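Local coordinates for lysyl-trna-dependent l-ysyl-phosphatidylgycerol synthase (Bacillus licheniformis, PDB 4V36), which probably transfers lysine from lysyl-tRNA to phosphatidylglycerol, making the lysylated membrane lipid associated with bacterial resistance, at residues I93-E98 and K309-R314. Sequence-based numbering, arbitrary orientation.
Sequences IFYQIE and KYLAYR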
loop_
_atom_site.group_PDB
_atom_site.type_symbol
_atom_site.label_atom_id
_atom_site.label_comp_id
_atom_site.label_asym_id
_atom_site.label_seq_id
_atom_site.Cartn_x
_atom_site.Cartn_y
_atom_site.Cartn_z
ATOM N N ILE A 93 17.391 5.150 4.013
ATOM C CA ILE A 93 16.141 5.890 4.118
ATOM C C ILE A 93 14.991 4.938 4.442
ATOM O O ILE A 93 14.905 3.847 3.880
ATOM C CB ILE A 93 15.831 6.649 2.812
ATOM C CG1 ILE A 93 17.044 7.473 2.373
ATOM C CG2 ILE A 93 14.607 7.534 2.981
ATOM C CD1 ILE A 93 16.941 8.009 0.961
ATOM N N PHE A 94 14.118 5.347 5.357
ATOM C CA PHE A 94 12.948 4.548 5.702
ATOM C C PHE A 94 11.677 5.221 5.193
ATOM O O PHE A 94 11.403 6.377 5.515
ATOM C CB PHE A 94 12.869 4.329 7.215
ATOM C CG PHE A 94 14.013 3.526 7.772
ATOM C CD1 PHE A 94 15.182 4.148 8.179
ATOM C CD2 PHE A 94 13.920 2.149 7.882
ATOM C CE1 PHE A 94 16.235 3.411 8.689
ATOM C CE2 PHE A 94 14.970 1.407 8.390
ATOM C CZ PHE A 94 16.130 2.039 8.793
ATOM N N TYR A 95 10.901 4.489 4.401
ATOM C CA TYR A 95 9.724 5.053 3.755
ATOM C C TYR A 95 8.423 4.455 4.287
ATOM O O TYR A 95 8.260 3.236 4.331
ATOM C CB TYR A 95 9.819 4.855 2.242
ATOM C CG TYR A 95 8.607 5.330 1.480
ATOM C CD1 TYR A 95 8.285 6.678 1.416
ATOM C CD2 TYR A 95 7.791 4.428 0.810
ATOM C CE1 TYR A 95 7.176 7.115 0.714
ATOM C CE2 TYR A 95 6.683 4.855 0.105
ATOM C CZ TYR A 95 6.379 6.199 0.060
ATOM O OH TYR A 95 5.274 6.624 -0.640
ATOM N N GLN A 96 7.505 5.335 4.681
ATOM C CA GLN A 96 6.199 4.960 5.229
ATOM C C GLN A 96 6.295 4.115 6.497
ATOM O O GLN A 96 5.768 3.004 6.557
ATOM C CB GLN A 96 5.359 4.220 4.182
ATOM C CG GLN A 96 4.828 5.109 3.072
ATOM C CD GLN A 96 3.673 4.478 2.320
ATOM O OE1 GLN A 96 2.954 3.636 2.857
ATOM N NE2 GLN A 96 3.491 4.882 1.069
ATOM N N ILE A 97 6.964 4.654 7.512
ATOM C CA ILE A 97 6.957 4.045 8.836
ATOM C C ILE A 97 5.844 4.679 9.658
ATOM O O ILE A 97 5.247 5.670 9.238
ATOM C CB ILE A 97 8.303 4.219 9.564
ATOM C CG1 ILE A 97 8.505 5.680 9.973
ATOM C CG2 ILE A 97 9.447 3.726 8.689
ATOM C CD1 ILE A 97 9.748 5.916 10.798
ATOM N N GLU A 98 5.567 4.114 10.828
ATOM C CA GLU A 98 4.499 4.628 11.676
ATOM C C GLU A 98 5.060 5.310 12.921
ATOM O O GLU A 98 6.212 5.088 13.294
ATOM C CB GLU A 98 3.539 3.503 12.064
ATOM C CG GLU A 98 2.868 2.840 10.869
ATOM C CD GLU A 98 1.858 1.786 11.271
ATOM O OE1 GLU A 98 1.495 1.729 12.464
ATOM O OE2 GLU A 98 1.427 1.011 10.391
ATOM N N LYS A 309 1.648 8.194 8.155
ATOM C CA LYS A 309 2.833 7.492 7.679
ATOM C C LYS A 309 3.972 8.495 7.532
ATOM O O LYS A 309 3.753 9.627 7.102
ATOM C CB LYS A 309 2.555 6.786 6.350
ATOM C CG LYS A 309 1.299 5.928 6.356
ATOM C CD LYS A 309 1.620 4.457 6.159
ATOM C CE LYS A 309 2.416 3.894 7.323
ATOM N NZ LYS A 309 2.676 2.436 7.155
ATOM N N TYR A 310 5.184 8.085 7.890
ATOM C CA TYR A 310 6.297 9.025 7.963
ATOM C C TYR A 310 7.519 8.590 7.167
ATOM O O TYR A 310 7.758 7.399 6.964
ATOM C CB TYR A 310 6.700 9.245 9.423
ATOM C CG TYR A 310 5.594 9.804 10.288
ATOM C CD1 TYR A 310 4.681 8.963 10.912
ATOM C CD2 TYR A 310 5.467 11.173 10.486
ATOM C CE1 TYR A 310 3.669 9.469 11.705
ATOM C CE2 TYR A 310 4.458 11.689 11.277
ATOM C CZ TYR A 310 3.563 10.834 11.883
ATOM O OH TYR A 310 2.558 11.346 12.670
ATOM N N LEU A 311 8.289 9.574 6.717
ATOM C CA LEU A 311 9.582 9.324 6.099
ATOM C C LEU A 311 10.682 9.538 7.131
ATOM O O LEU A 311 10.727 10.577 7.786
ATOM C CB LEU A 311 9.799 10.243 4.895
ATOM C CG LEU A 311 11.133 10.101 4.159
ATOM C CD1 LEU A 311 11.174 8.804 3.367
ATOM C CD2 LEU A 311 11.382 11.291 3.249
ATOM N N ALA A 312 11.562 8.555 7.281
ATOM C CA ALA A 312 12.683 8.688 8.202
ATOM C C ALA A 312 13.958 9.020 7.440
ATOM O O ALA A 312 14.460 8.211 6.660
ATOM C CB ALA A 312 12.859 7.421 9.021
ATOM N N TYR A 313 14.474 10.223 7.673
ATOM C CA TYR A 313 15.666 10.708 6.988
ATOM C C TYR A 313 16.653 11.284 7.999
ATOM O O TYR A 313 16.310 11.477 9.164
ATOM C CB TYR A 313 15.291 11.763 5.946
ATOM C CG TYR A 313 14.667 13.004 6.543
ATOM C CD1 TYR A 313 13.320 13.034 6.888
ATOM C CD2 TYR A 313 15.425 14.146 6.768
ATOM C CE1 TYR A 313 12.748 14.167 7.440
ATOM C CE2 TYR A 313 14.861 15.281 7.318
ATOM C CZ TYR A 313 13.523 15.287 7.651
ATOM O OH TYR A 313 12.961 16.418 8.200
ATOM N N ARG A 314 17.872 11.567 7.551
ATOM C CA ARG A 314 18.898 12.080 8.454
ATOM C C ARG A 314 19.151 13.573 8.260
ATOM O O ARG A 314 19.109 14.344 9.219
ATOM C CB ARG A 314 20.204 11.301 8.274
ATOM C CG ARG A 314 20.048 9.797 8.442
ATOM C CD ARG A 314 21.372 9.120 8.775
ATOM N NE ARG A 314 21.797 9.387 10.147
ATOM C CZ ARG A 314 22.713 10.288 10.486
ATOM N NH1 ARG A 314 23.313 11.014 9.552
ATOM N NH2 ARG A 314 23.035 10.461 11.762
#
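A G1 beta bulge, with Q96 and I97 both opposite Y310, interrupts the antiparallel pairing of strands 91-97 and 305-313, neighbours within the large mixed sheet of the chain. Ahead of it F94 and A312 form a hydrogen-bonded pair: F94 N gives a nearly straight bond to a lone pair of A312 O, and A312 N reaches F94 O at 2.8 Å. At the bulge itself, I97 N bonds to Y310 O and Y310 N returns to I97 O, the register having slipped by one residue since F94. Q96 supplies the bulge's left-handed backbone (phi 60°, psi 58°). On one face of the ladder A312 CB touches both F94 CB (3.6 Å) and I97 CD1, while the F94 ring leads away to meet Y105 and Y110. I97 CG1 takes the position between backbone N and carbonyl carbon (chi1 71°), where it packs against Y310 CB, the two side chains crossing at about a right angle. Y310 OH lies beyond, bonded to R99 and to a bound Tris molecule. On the other face L311 CD1 lies 3.7 Å from I93 CG2, meets the edge of the Y95 ring near its plane, and also touches F94 O; helix 319-330 covers this side. The K309 chain, bent at chi2 and chi3, brings NZ to 3.2 Å from Q96 O, which it approaches from above the carbonyl plane. The K309 and E98 side chains lie side by side, CE against CG, and the K309 NZ to E98 OE2 salt bridge is long at 3.7 Å. This second partner could help balance the buried ammonium. Beyond the bulge, D66 of strand 60-69 accepts E98 N. This is the classic G1 bulge of an antiparallel ladder, its extra residue turning the chain at Q96, in a domain consistent with an acetyltransferase-like fold.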